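Local coordinates for tyrosine-protein kinase receptor torso (Bombyx mori, PDB 5AOQ), which is a probable receptor tyrosine kinase that binds prothoracicotropic hormone through its second fibronectin type III domain, stimulates MAPK signalling to ERK and is involved in initiating metamorphosis, at residues Ile173-Trp179 / Pro211-Asn217; Phe161-Ile165 / Tyr239-Ser243; Pro20-Lys24 / Asn49-Thr53; Leu84-Glu89 / Lys116-Ser122. Numbering follows the deposited sequence.

Contact 1. Residues Ile173-Trp179 / Pro211-Asn217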
loop_
_atom_site.group_PDB
_atom_site.type_symbol
_atom_site.label_atom_id
_atom_site.label_comp_id
_atom_site.label_asym_id
_atom_site.label_seq_id
_atom_site.Cartn_x
_atom_site.Cartn_y
_atom_site.Cartn_z
ATOM N N ILE A 173 -19.709 24.072 1.701
ATOM C CA ILE A 173 -18.800 24.988 2.389
ATOM C C ILE A 173 -17.348 24.795 1.961
ATOM O O ILE A 173 -16.822 23.681 2.004
ATOM C CB ILE A 173 -18.871 24.808 3.924
ATOM C CG1 ILE A 173 -20.320 24.880 4.419
ATOM C CG2 ILE A 173 -18.006 25.851 4.630
ATOM C CD1 ILE A 173 -20.986 26.216 4.193
ATOM N N ASN A 174 -16.710 25.889 1.547
ATOM C CA ASN A 174 -15.272 25.896 1.274
ATOM C C ASN A 174 -14.543 26.735 2.319
ATOM O O ASN A 174 -14.961 27.851 2.626
ATOM C CB ASN A 174 -14.984 26.437 -0.130
ATOM C CG ASN A 174 -15.274 25.421 -1.224
ATOM O OD1 ASN A 174 -15.273 24.214 -0.987
ATOM N ND2 ASN A 174 -15.520 25.912 -2.432
ATOM N N GLY A 175 -13.457 26.192 2.862
ATOM C CA GLY A 175 -12.730 26.840 3.942
ATOM C C GLY A 175 -11.259 27.051 3.634
ATOM O O GLY A 175 -10.541 26.106 3.310
ATOM N N LYS A 176 -10.815 28.301 3.749
ATOM C CA LYS A 176 -9.423 28.664 3.495
ATOM C C LYS A 176 -8.696 28.976 4.800
ATOM O O LYS A 176 -9.234 29.661 5.672
ATOM C CB LYS A 176 -9.347 29.861 2.546
ATOM C CG LYS A 176 -7.930 30.224 2.122
ATOM C CD LYS A 176 -7.909 31.349 1.094
ATOM C CE LYS A 176 -8.472 30.905 -0.250
ATOM N NZ LYS A 176 -8.354 31.968 -1.284
ATOM N N PHE A 177 -7.470 28.473 4.917
ATOM C CA PHE A 177 -6.694 28.553 6.153
ATOM C C PHE A 177 -5.349 29.233 5.920
ATOM O O PHE A 177 -4.706 29.020 4.889
ATOM C CB PHE A 177 -6.471 27.155 6.733
ATOM C CG PHE A 177 -7.740 26.441 7.105
ATOM C CD1 PHE A 177 -8.594 25.961 6.125
ATOM C CD2 PHE A 177 -8.072 26.237 8.433
ATOM C CE1 PHE A 177 -9.759 25.305 6.463
ATOM C CE2 PHE A 177 -9.237 25.579 8.777
ATOM C CZ PHE A 177 -10.081 25.112 7.789
ATOM N N VAL A 178 -4.933 30.046 6.888
ATOM C CA VAL A 178 -3.667 30.771 6.813
ATOM C C VAL A 178 -3.060 30.879 8.212
ATOM O O VAL A 178 -3.780 30.850 9.209
ATOM C CB VAL A 178 -3.857 32.184 6.209
ATOM C CG1 VAL A 178 -2.542 32.955 6.179
ATOM C CG2 VAL A 178 -4.447 32.096 4.807
ATOM N N TRP A 179 -1.737 30.999 8.286
ATOM C CA TRP A 179 -1.056 31.170 9.566
ATOM C C TRP A 179 0.215 32.004 9.422
ATOM O O TRP A 179 0.769 32.120 8.329
ATOM C CB TRP A 179 -0.731 29.805 10.175
ATOM C CG TRP A 179 0.134 28.938 9.308
ATOM C CD1 TRP A 179 1.478 28.734 9.433
ATOM C CD2 TRP A 179 -0.288 28.155 8.184
ATOM N NE1 TRP A 179 1.917 27.871 8.457
ATOM C CE2 TRP A 179 0.853 27.503 7.678
ATOM C CE3 TRP A 179 -1.519 27.942 7.557
ATOM C CZ2 TRP A 179 0.799 26.652 6.575
ATOM C CZ3 TRP A 179 -1.570 27.099 6.461
ATOM C CH2 TRP A 179 -0.418 26.466 5.982
ATOM N N PRO A 211 2.097 31.078 3.384
ATOM C CA PRO A 211 1.412 29.808 3.123
ATOM C C PRO A 211 -0.102 29.912 3.254
ATOM O O PRO A 211 -0.604 30.725 4.031
ATOM C CB PRO A 211 1.985 28.879 4.194
ATOM C CG PRO A 211 2.324 29.785 5.318
ATOM C CD PRO A 211 2.793 31.064 4.683
ATOM N N SER A 212 -0.814 29.087 2.496
ATOM C CA SER A 212 -2.270 29.061 2.535
ATOM C C SER A 212 -2.761 27.662 2.207
ATOM O O SER A 212 -2.171 26.973 1.375
ATOM C CB SER A 212 -2.856 30.074 1.551
ATOM O OG SER A 212 -2.470 29.769 0.222
ATOM N N PHE A 213 -3.844 27.250 2.858
ATOM C CA PHE A 213 -4.388 25.914 2.656
ATOM C C PHE A 213 -5.892 25.953 2.435
ATOM O O PHE A 213 -6.638 26.448 3.276
ATOM C CB PHE A 213 -4.058 25.023 3.853
ATOM C CG PHE A 213 -4.557 23.614 3.713
ATOM C CD1 PHE A 213 -3.985 22.752 2.796
ATOM C CD2 PHE A 213 -5.593 23.150 4.504
ATOM C CE1 PHE A 213 -4.439 21.453 2.666
ATOM C CE2 PHE A 213 -6.049 21.852 4.380
ATOM C CZ PHE A 213 -5.473 21.004 3.458
ATOM N N ASP A 214 -6.329 25.414 1.300
ATOM C CA ASP A 214 -7.745 25.383 0.961
ATOM C C ASP A 214 -8.375 24.074 1.420
ATOM O O ASP A 214 -7.716 23.034 1.445
ATOM C CB ASP A 214 -7.942 25.558 -0.546
ATOM C CG ASP A 214 -7.269 26.805 -1.081
ATOM O OD1 ASP A 214 -7.127 27.779 -0.313
ATOM O OD2 ASP A 214 -6.887 26.813 -2.270
ATOM N N VAL A 215 -9.652 24.138 1.786
ATOM C CA VAL A 215 -10.415 22.952 2.154
ATOM C C VAL A 215 -11.796 23.013 1.512
ATOM O O VAL A 215 -12.382 24.087 1.383
ATOM C CB VAL A 215 -10.560 22.818 3.684
ATOM C CG1 VAL A 215 -11.329 21.552 4.042
ATOM C CG2 VAL A 215 -9.194 22.808 4.343
ATOM N N GLU A 216 -12.303 21.852 1.111
ATOM C CA GLU A 216 -13.602 21.767 0.457
ATOM C C GLU A 216 -14.466 20.667 1.060
ATOM O O GLU A 216 -14.004 19.876 1.883
ATOM C CB GLU A 216 -13.421 21.523 -1.043
ATOM C CG GLU A 216 -12.534 22.550 -1.731
ATOM C CD GLU A 216 -12.345 22.264 -3.208
ATOM O OE1 GLU A 216 -12.998 21.332 -3.725
ATOM O OE2 GLU A 216 -11.541 22.971 -3.851
ATOM N N ASN A 217 -15.727 20.635 0.640
ATOM C CA ASN A 217 -16.681 19.623 1.078
ATOM C C ASN A 217 -16.949 19.673 2.580
ATOM O O ASN A 217 -17.337 18.670 3.181
ATOM C CB ASN A 217 -16.184 18.230 0.686
ATOM C CG ASN A 217 -15.652 18.183 -0.733
ATOM O OD1 ASN A 217 -16.088 18.945 -1.597
ATOM N ND2 ASN A 217 -14.698 17.291 -0.981
#
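Four backbone hydrogen bonds tie Ile173-Trp179 to the antiparallel Pro211-Asn217. Gly175 N gives to Val215 O (2.8 Å), and the return bond from Val215 N to Gly175 O, though 2.6 Å long, is bent and weak. At the next hydrogen-bonded pair, Phe177 N reaches Phe213 O at 2.7 Å and Phe213 N reaches Phe177 O at 2.8 Å. Asn174, Lys176 and Val178 turn to strand 159-167, bonding to Ile164, Lys162 and Glu160, while Ile173 bonds to Leu218. This makes 171-179 the central strand of a three-stranded sheet, one of the two that form the β-sandwich of the second FN3 domain, the domain that binds the hormone. Val215 CG2 lies 3.3 Å from Phe177 CE1 on the face turned to the other sheet, where Phe213 also packs, against Ile191 and Ala203. Further along, Pro211 CG sits over the five-membered ring of Trp179, 3.9 Å from its centroid, in a CH-pi contact. The opposite face carries Lys176, Asp214, Ser212 and Val178; Lys176 NZ and Asp214 OD1 are 4.5 Å apart there, too far for a salt bridge. The backbone oxygen of Asp214 is satisfied from outside the two segments, by Lys201 NZ.

Contact 2. Residues Phe161-Ile165 / Tyr239-Ser243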
loop_
_atom_site.group_PDB
_atom_site.type_symbol
_atom_site.label_atom_id
_atom_site.label_comp_id
_atom_site.label_asym_id
_atom_site.label_seq_id
_atom_site.Cartn_x
_atom_site.Cartn_y
_atom_site.Cartn_z
ATOM N N PHE A 161 -8.583 31.494 9.813
ATOM C CA PHE A 161 -9.329 30.761 8.800
ATOM C C PHE A 161 -10.596 31.497 8.393
ATOM O O PHE A 161 -11.189 32.223 9.191
ATOM C CB PHE A 161 -9.671 29.370 9.327
ATOM C CG PHE A 161 -10.068 29.361 10.773
ATOM C CD1 PHE A 161 -11.380 29.578 11.146
ATOM C CD2 PHE A 161 -9.122 29.151 11.763
ATOM C CE1 PHE A 161 -11.748 29.577 12.478
ATOM C CE2 PHE A 161 -9.483 29.154 13.095
ATOM C CZ PHE A 161 -10.796 29.365 13.453
ATOM N N LYS A 162 -11.004 31.299 7.143
ATOM C CA LYS A 162 -12.227 31.898 6.623
ATOM C C LYS A 162 -13.022 30.857 5.852
ATOM O O LYS A 162 -12.449 29.931 5.275
ATOM C CB LYS A 162 -11.912 33.095 5.725
ATOM C CG LYS A 162 -11.314 34.282 6.460
ATOM C CD LYS A 162 -11.005 35.421 5.501
ATOM C CE LYS A 162 -10.524 36.659 6.242
ATOM N NZ LYS A 162 -10.132 37.754 5.310
ATOM N N TYR A 163 -14.343 31.014 5.848
ATOM C CA TYR A 163 -15.225 30.074 5.170
ATOM C C TYR A 163 -16.145 30.790 4.199
ATOM O O TYR A 163 -16.477 31.961 4.385
ATOM C CB TYR A 163 -16.052 29.297 6.191
ATOM C CG TYR A 163 -15.209 28.684 7.278
ATOM C CD1 TYR A 163 -14.632 27.433 7.113
ATOM C CD2 TYR A 163 -14.977 29.361 8.465
ATOM C CE1 TYR A 163 -13.855 26.873 8.103
ATOM C CE2 TYR A 163 -14.202 28.809 9.460
ATOM C CZ TYR A 163 -13.643 27.565 9.274
ATOM O OH TYR A 163 -12.867 27.011 10.264
ATOM N N ILE A 164 -16.551 30.069 3.161
ATOM C CA ILE A 164 -17.501 30.586 2.192
ATOM C C ILE A 164 -18.481 29.482 1.822
ATOM O O ILE A 164 -18.083 28.391 1.398
ATOM C CB ILE A 164 -16.792 31.119 0.928
ATOM C CG1 ILE A 164 -15.847 32.264 1.307
ATOM C CG2 ILE A 164 -17.816 31.583 -0.107
ATOM C CD1 ILE A 164 -15.031 32.820 0.159
ATOM N N ILE A 165 -19.763 29.772 2.008
ATOM C CA ILE A 165 -20.824 28.855 1.626
ATOM C C ILE A 165 -21.225 29.114 0.179
ATOM O O ILE A 165 -21.245 30.259 -0.273
ATOM C CB ILE A 165 -22.056 28.987 2.551
ATOM C CG1 ILE A 165 -23.094 27.923 2.198
ATOM C CG2 ILE A 165 -22.661 30.390 2.466
ATOM C CD1 ILE A 165 -24.220 27.796 3.208
ATOM N N TYR A 239 -10.887 23.277 15.391
ATOM C CA TYR A 239 -11.748 24.372 14.960
ATOM C C TYR A 239 -13.104 23.841 14.513
ATOM O O TYR A 239 -13.199 22.738 13.984
ATOM C CB TYR A 239 -11.082 25.160 13.830
ATOM C CG TYR A 239 -10.977 24.393 12.530
ATOM C CD1 TYR A 239 -9.897 23.557 12.282
ATOM C CD2 TYR A 239 -11.954 24.506 11.552
ATOM C CE1 TYR A 239 -9.796 22.854 11.100
ATOM C CE2 TYR A 239 -11.860 23.809 10.365
ATOM C CZ TYR A 239 -10.779 22.983 10.146
ATOM O OH TYR A 239 -10.679 22.285 8.964
ATOM N N LYS A 240 -14.145 24.642 14.720
ATOM C CA LYS A 240 -15.507 24.249 14.375
ATOM C C LYS A 240 -16.027 25.106 13.226
ATOM O O LYS A 240 -15.855 26.324 13.224
ATOM C CB LYS A 240 -16.418 24.375 15.598
ATOM C CG LYS A 240 -17.814 23.800 15.410
ATOM C CD LYS A 240 -18.650 23.974 16.670
ATOM C CE LYS A 240 -20.031 23.352 16.524
ATOM N NZ LYS A 240 -19.965 21.880 16.321
ATOM N N THR A 241 -16.667 24.468 12.251
ATOM C CA THR A 241 -17.239 25.190 11.121
ATOM C C THR A 241 -18.461 25.987 11.570
ATOM O O THR A 241 -19.253 25.505 12.380
ATOM C CB THR A 241 -17.640 24.239 9.978
ATOM O OG1 THR A 241 -18.574 23.267 10.461
ATOM C CG2 THR A 241 -16.416 23.530 9.416
ATOM N N PRO A 242 -18.619 27.213 11.046
ATOM C CA PRO A 242 -19.666 28.115 11.541
ATOM C C PRO A 242 -21.080 27.605 11.283
ATOM O O PRO A 242 -21.282 26.703 10.469
ATOM C CB PRO A 242 -19.410 29.408 10.761
ATOM C CG PRO A 242 -18.743 28.966 9.510
ATOM C CD PRO A 242 -17.895 27.792 9.901
ATOM N N SER A 243 -22.046 28.190 11.984
ATOM C CA SER A 243 -23.453 27.864 11.789
ATOM C C SER A 243 -24.010 28.646 10.606
ATOM O O SER A 243 -23.297 29.432 9.982
ATOM C CB SER A 243 -24.254 28.171 13.053
ATOM O OG SER A 243 -23.701 27.516 14.182
#
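Tyr163 is the centre of this contact, with 86 Å² buried by Tyr239-Ser243. Its side chain starts out toward the other segment and ends with OH 3.0 Å from Tyr239 CD2, an atom near the plane of the Tyr163 ring. One face of that ring is taken by Pro242: CD stands 3.9 Å from the ring centroid, 20° off the normal, a CH-pi contact whose shortest approach is 3.6 Å between Pro242 CD and Tyr163 CD2.

Tyr239, next in buried area at 48 Å², sets its CB over a face of the Phe161 ring, 4.2 Å from Phe161 CZ; the two ring centroids are 5.8 Å apart with the planes inclined at 35°. Because Phe161 and Tyr163 are two residues apart on a strand, both point to the same side, toward 239-243. The backbones stay well separated, with CA atoms 9.2 Å apart for Phe161 and Tyr239 and 8.0 Å for Tyr163 and Thr241, so the gap is bridged mainly by side chains. This is one edge of the FN3 β-sandwich, where the outer strands 159-167 and 233-240 of its two sheets face each other. Tyr239 reaches on into the interior: its ring meets Phe177 edge-to-face and its OH is hydrogen-bonded to Asn193 OD1. At the start of the segment's loop, Thr241 OG1 is held by Asp222 N and Val219 O, and Pro242 also packs on Leu247.

Contact 3. Residues Pro20-Lys24 / Asn49-Thr53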
loop_
_atom_site.group_PDB
_atom_site.type_symbol
_atom_site.label_atom_id
_atom_site.label_comp_id
_atom_site.label_asym_id
_atom_site.label_seq_id
_atom_site.Cartn_x
_atom_site.Cartn_y
_atom_site.Cartn_z
ATOM N N PRO A 20 28.385 5.356 -10.716
ATOM C CA PRO A 20 27.659 4.752 -11.839
ATOM C C PRO A 20 27.309 3.290 -11.596
ATOM O O PRO A 20 26.272 2.821 -12.070
ATOM C CB PRO A 20 28.643 4.884 -13.010
ATOM C CG PRO A 20 29.609 5.940 -12.596
ATOM C CD PRO A 20 29.726 5.814 -11.118
ATOM N N GLY A 21 28.158 2.591 -10.851
ATOM C CA GLY A 21 27.946 1.184 -10.567
ATOM C C GLY A 21 26.665 0.944 -9.794
ATOM O O GLY A 21 26.117 -0.161 -9.812
ATOM N N LEU A 22 26.191 1.986 -9.117
ATOM C CA LEU A 22 24.953 1.925 -8.351
ATOM C C LEU A 22 23.852 2.716 -9.051
ATOM O O LEU A 22 22.713 2.261 -9.144
ATOM C CB LEU A 22 25.183 2.464 -6.944
ATOM C CG LEU A 22 26.262 1.737 -6.143
ATOM C CD1 LEU A 22 26.591 2.519 -4.894
ATOM C CD2 LEU A 22 25.824 0.331 -5.787
ATOM N N LEU A 23 24.201 3.905 -9.535
ATOM C CA LEU A 23 23.277 4.730 -10.311
ATOM C C LEU A 23 22.741 3.975 -11.522
ATOM O O LEU A 23 21.660 4.279 -12.027
ATOM C CB LEU A 23 23.965 6.016 -10.769
ATOM C CG LEU A 23 24.214 7.075 -9.698
ATOM C CD1 LEU A 23 25.141 8.151 -10.229
ATOM C CD2 LEU A 23 22.898 7.688 -9.247
ATOM N N LYS A 24 23.514 2.998 -11.983
ATOM C CA LYS A 24 23.106 2.108 -13.067
ATOM C C LYS A 24 21.710 1.514 -12.866
ATOM O O LYS A 24 21.039 1.158 -13.835
ATOM C CB LYS A 24 24.141 0.986 -13.210
ATOM C CG LYS A 24 23.584 -0.385 -13.568
ATOM C CD LYS A 24 24.707 -1.399 -13.698
ATOM C CE LYS A 24 24.175 -2.806 -13.903
ATOM N NZ LYS A 24 25.279 -3.805 -13.951
ATOM N N ASN A 49 21.806 5.850 -19.833
ATOM C CA ASN A 49 22.994 5.125 -19.399
ATOM C C ASN A 49 23.770 5.940 -18.371
ATOM O O ASN A 49 24.317 6.995 -18.689
ATOM C CB ASN A 49 23.882 4.801 -20.606
ATOM C CG ASN A 49 24.905 3.721 -20.312
ATOM O OD1 ASN A 49 25.425 3.625 -19.202
ATOM N ND2 ASN A 49 25.206 2.906 -21.317
ATOM N N PHE A 50 23.816 5.448 -17.137
ATOM C CA PHE A 50 24.509 6.150 -16.061
ATOM C C PHE A 50 26.012 5.899 -16.084
ATOM O O PHE A 50 26.783 6.661 -15.499
ATOM C CB PHE A 50 23.947 5.733 -14.702
ATOM C CG PHE A 50 22.625 6.362 -14.374
ATOM C CD1 PHE A 50 22.572 7.587 -13.733
ATOM C CD2 PHE A 50 21.438 5.731 -14.702
ATOM C CE1 PHE A 50 21.362 8.170 -13.424
ATOM C CE2 PHE A 50 20.223 6.311 -14.396
ATOM C CZ PHE A 50 20.186 7.532 -13.757
ATOM N N GLU A 51 26.424 4.833 -16.759
ATOM C CA GLU A 51 27.827 4.444 -16.795
ATOM C C GLU A 51 28.577 5.153 -17.922
ATOM O O GLU A 51 29.806 5.154 -17.950
ATOM C CB GLU A 51 27.940 2.925 -16.933
ATOM C CG GLU A 51 27.552 2.184 -15.656
ATOM C CD GLU A 51 27.583 0.676 -15.805
ATOM O OE1 GLU A 51 26.965 0.159 -16.759
ATOM O OE2 GLU A 51 28.218 0.009 -14.962
ATOM N N GLU A 52 27.828 5.762 -18.840
ATOM C CA GLU A 52 28.413 6.514 -19.947
ATOM C C GLU A 52 28.382 8.018 -19.688
ATOM O O GLU A 52 28.819 8.807 -20.527
ATOM C CB GLU A 52 27.683 6.208 -21.256
ATOM C CG GLU A 52 27.910 4.803 -21.785
ATOM C CD GLU A 52 27.264 4.583 -23.141
ATOM O OE1 GLU A 52 26.343 5.351 -23.492
ATOM O OE2 GLU A 52 27.675 3.643 -23.852
ATOM N N THR A 53 27.869 8.413 -18.527
ATOM C CA THR A 53 27.743 9.826 -18.184
ATOM C C THR A 53 28.973 10.316 -17.427
ATOM O O THR A 53 29.558 9.577 -16.636
ATOM C CB THR A 53 26.488 10.080 -17.328
ATOM O OG1 THR A 53 25.360 9.424 -17.921
ATOM C CG2 THR A 53 26.204 11.570 -17.212
#
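An Asx turn opens the loop half of this contact, in which a short N-terminal helix, 20-23, packs on the loop between helix 27-38 and strand 55-56, beside the sheet of the first FN3 domain. Asn49 OD1 accepts from Glu51 N at 2.9 Å and, weakly, from Glu52 N at 3.2 Å. Thr53 OG1 closes the bend further by donating to Asn49 O at 2.8 Å. On the other side, Lys24 N bonds to Pro20 O at 2.8 Å, an i+4 to i bond within this short helix.

Helix and loop meet chiefly through Phe50, which has 87 Å² buried by 20-24. Its CA-to-CB bond points toward 20-24, and Leu23 CB comes to 3.6 Å from Phe50 CD1. Leu23 and Phe50 both rest on Trp134, and beyond them lie Ile86 and Leu84 of strand 83-88, so the pair forms part of the hydrophobic layer between these N-terminal elements and the sheet. Alongside, Pro20 CB approaches Phe50 O at 3.6 Å, and the aliphatic part of Glu51 lies along the proline, with Pro20 CB and Glu51 CG 3.9 Å apart. Lys24 and Leu22 also border the second subunit, packing on its Glu27 and Leu43. The tightest approach of all is polar atom to ring: Leu23 O stands over one face of Phe50, 3.1 Å from CD2.

Contact 4. Residues Leu84-Glu89 / Lys116-Ser122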
loop_
_atom_site.group_PDB
_atom_site.type_symbol
_atom_site.label_atom_id
_atom_site.label_comp_id
_atom_site.label_asym_id
_atom_site.label_seq_id
_atom_site.Cartn_x
_atom_site.Cartn_y
_atom_site.Cartn_z
ATOM N N LEU A 84 17.002 15.298 -13.483
ATOM C CA LEU A 84 17.249 14.218 -12.534
ATOM C C LEU A 84 18.159 14.690 -11.412
ATOM O O LEU A 84 19.149 15.382 -11.652
ATOM C CB LEU A 84 17.868 13.009 -13.240
ATOM C CG LEU A 84 18.351 11.864 -12.343
ATOM C CD1 LEU A 84 17.209 11.260 -11.539
ATOM C CD2 LEU A 84 19.032 10.797 -13.182
ATOM N N PHE A 85 17.805 14.312 -10.186
ATOM C CA PHE A 85 18.570 14.683 -9.001
ATOM C C PHE A 85 18.849 13.471 -8.130
ATOM O O PHE A 85 17.983 12.611 -7.963
ATOM C CB PHE A 85 17.819 15.740 -8.199
ATOM C CG PHE A 85 17.535 16.982 -8.976
ATOM C CD1 PHE A 85 16.462 17.032 -9.848
ATOM C CD2 PHE A 85 18.351 18.090 -8.860
ATOM C CE1 PHE A 85 16.203 18.165 -10.577
ATOM C CE2 PHE A 85 18.093 19.226 -9.587
ATOM C CZ PHE A 85 17.021 19.262 -10.450
ATOM N N ILE A 86 20.060 13.408 -7.582
ATOM C CA ILE A 86 20.446 12.312 -6.697
ATOM C C ILE A 86 21.199 12.803 -5.462
ATOM O O ILE A 86 21.842 13.856 -5.492
ATOM C CB ILE A 86 21.331 11.284 -7.432
ATOM C CG1 ILE A 86 22.598 11.963 -7.961
ATOM C CG2 ILE A 86 20.550 10.634 -8.567
ATOM C CD1 ILE A 86 23.619 11.013 -8.538
ATOM N N LEU A 87 21.113 12.020 -4.388
ATOM C CA LEU A 87 21.862 12.269 -3.158
ATOM C C LEU A 87 23.005 11.270 -3.024
ATOM O O LEU A 87 22.789 10.059 -3.102
ATOM C CB LEU A 87 20.949 12.174 -1.930
ATOM C CG LEU A 87 19.848 13.226 -1.778
ATOM C CD1 LEU A 87 19.020 12.936 -0.536
ATOM C CD2 LEU A 87 20.431 14.631 -1.716
ATOM N N MET A 88 24.216 11.782 -2.818
ATOM C CA MET A 88 25.414 10.948 -2.803
ATOM C C MET A 88 26.099 10.890 -1.445
ATOM O O MET A 88 26.352 11.917 -0.816
ATOM C CB MET A 88 26.408 11.445 -3.849
ATOM C CG MET A 88 26.190 10.831 -5.213
ATOM S SD MET A 88 26.486 9.054 -5.179
ATOM C CE MET A 88 25.367 8.509 -6.461
ATOM N N GLU A 89 26.407 9.663 -1.031
ATOM C CA GLU A 89 27.057 9.375 0.242
ATOM C C GLU A 89 28.460 8.811 -0.016
ATOM O O GLU A 89 28.817 8.535 -1.161
ATOM C CB GLU A 89 26.182 8.396 1.044
ATOM C CG GLU A 89 26.893 7.542 2.087
ATOM C CD GLU A 89 25.951 6.610 2.819
ATOM O OE1 GLU A 89 24.762 6.541 2.441
ATOM O OE2 GLU A 89 26.400 5.946 3.778
ATOM N N LYS A 116 22.817 10.898 7.808
ATOM C CA LYS A 116 24.015 10.809 6.981
ATOM C C LYS A 116 24.207 12.079 6.165
ATOM O O LYS A 116 23.237 12.722 5.766
ATOM C CB LYS A 116 23.932 9.608 6.039
ATOM C CG LYS A 116 24.017 8.254 6.718
ATOM C CD LYS A 116 24.059 7.147 5.681
ATOM C CE LYS A 116 24.418 5.804 6.295
ATOM N NZ LYS A 116 24.582 4.743 5.261
ATOM N N GLU A 117 25.464 12.434 5.920
ATOM C CA GLU A 117 25.779 13.516 4.999
ATOM C C GLU A 117 25.596 13.033 3.571
ATOM O O GLU A 117 26.028 11.935 3.218
ATOM C CB GLU A 117 27.212 14.015 5.201
ATOM C CG GLU A 117 27.365 15.085 6.269
ATOM C CD GLU A 117 28.661 15.865 6.129
ATOM O OE1 GLU A 117 29.591 15.364 5.464
ATOM O OE2 GLU A 117 28.746 16.981 6.681
ATOM N N TYR A 118 24.952 13.860 2.755
ATOM C CA TYR A 118 24.786 13.566 1.338
ATOM C C TYR A 118 25.236 14.753 0.504
ATOM O O TYR A 118 25.372 15.864 1.018
ATOM C CB TYR A 118 23.331 13.226 1.008
ATOM C CG TYR A 118 22.828 11.952 1.644
ATOM C CD1 TYR A 118 22.990 10.727 1.010
ATOM C CD2 TYR A 118 22.188 11.973 2.874
ATOM C CE1 TYR A 118 22.529 9.559 1.585
ATOM C CE2 TYR A 118 21.724 10.812 3.457
ATOM C CZ TYR A 118 21.897 9.607 2.809
ATOM O OH TYR A 118 21.435 8.448 3.389
ATOM N N GLN A 119 25.479 14.508 -0.779
ATOM C CA GLN A 119 25.712 15.591 -1.726
ATOM C C GLN A 119 24.740 15.485 -2.888
ATOM O O GLN A 119 24.567 14.416 -3.472
ATOM C CB GLN A 119 27.149 15.573 -2.243
ATOM C CG GLN A 119 27.498 16.798 -3.078
ATOM C CD GLN A 119 28.936 16.800 -3.548
ATOM O OE1 GLN A 119 29.574 15.752 -3.642
ATOM N NE2 GLN A 119 29.457 17.986 -3.841
ATOM N N ILE A 120 24.103 16.605 -3.215
ATOM C CA ILE A 120 23.136 16.642 -4.301
ATOM C C ILE A 120 23.860 16.711 -5.639
ATOM O O ILE A 120 24.826 17.460 -5.791
ATOM C CB ILE A 120 22.183 17.849 -4.177
ATOM C CG1 ILE A 120 21.570 17.909 -2.772
ATOM C CG2 ILE A 120 21.092 17.777 -5.243
ATOM C CD1 ILE A 120 20.791 19.178 -2.492
ATOM N N TRP A 121 23.394 15.921 -6.602
ATOM C CA TRP A 121 23.897 15.992 -7.969
ATOM C C TRP A 121 22.734 16.033 -8.951
ATOM O O TRP A 121 21.793 15.242 -8.842
ATOM C CB TRP A 121 24.817 14.809 -8.273
ATOM C CG TRP A 121 26.127 14.866 -7.549
ATOM C CD1 TRP A 121 26.381 14.443 -6.278
ATOM C CD2 TRP A 121 27.366 15.375 -8.057
ATOM N NE1 TRP A 121 27.700 14.657 -5.961
ATOM C CE2 TRP A 121 28.327 15.229 -7.037
ATOM C CE3 TRP A 121 27.756 15.940 -9.275
ATOM C CZ2 TRP A 121 29.652 15.628 -7.198
ATOM C CZ3 TRP A 121 29.072 16.336 -9.433
ATOM C CH2 TRP A 121 30.004 16.179 -8.399
ATOM N N SER A 122 22.811 16.963 -9.902
ATOM C CA SER A 122 21.719 17.227 -10.837
ATOM C C SER A 122 22.092 16.913 -12.285
ATOM O O SER A 122 23.265 16.942 -12.652
ATOM C CB SER A 122 21.276 18.691 -10.729
ATOM O OG SER A 122 22.296 19.579 -11.151
#
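Strands 83-88 and 118-124 pair here as antiparallel neighbours in the middle of the four-stranded sheet of the first FN3 domain. Ile86 and Trp121 exchange two backbone hydrogen bonds, each 2.8 Å between N of one and O of the other; Met88 and Gln119 do the same at 2.7 Å. Between them sits the non-hydrogen-bonded pair Leu87-Ile120, with Leu87 CD2 3.6 Å from Ile120 CG1. As expected inside a β-sandwich sheet, the outer edges are bonded too: Phe85 and Leu87 to Thr99 and Pro97, Tyr118 and Ile120 to Val140 and Pro138. On the face with Ile86, Met88, Gln119 and Trp121, the apolar contacts put Ile86 CG1 3.6 Å from Trp121 CB and Met88 CG 3.8 Å from Trp121 CD1, and Leu23 covers Ile86 and Met88 there. Gln119 OE1 and Trp121 NE1 are engaged by the backbone of Tyr16. Further along, Glu89 OE2 and Lys116 NZ form a 2.6 Å salt bridge.

The four contacts fall into two groups, in the first and second FN3 domains. Contacts 3 and 4 have centres about 14 Å apart and touch: Leu23 CD2 is 3.5 Å from Ile86 CD1, and Phe50 CZ is 3.5 Å from Leu84 CD2, which seats the helix and loop on the sheet. Contacts 1 and 2 have centres about 10 Å apart; strand 159-167 of contact 2 neighbours 171-179 of contact 1, and Phe177 CZ lies 3.1 Å from Tyr239 OH. Contacts 1 and 4 are about 35 Å apart by centres. Contact 1 lies nearest the residues implicated in hormone binding, Asp190 and Lys204, whose side chains are about 9 Å from those of Trp179 and Phe213 respectively.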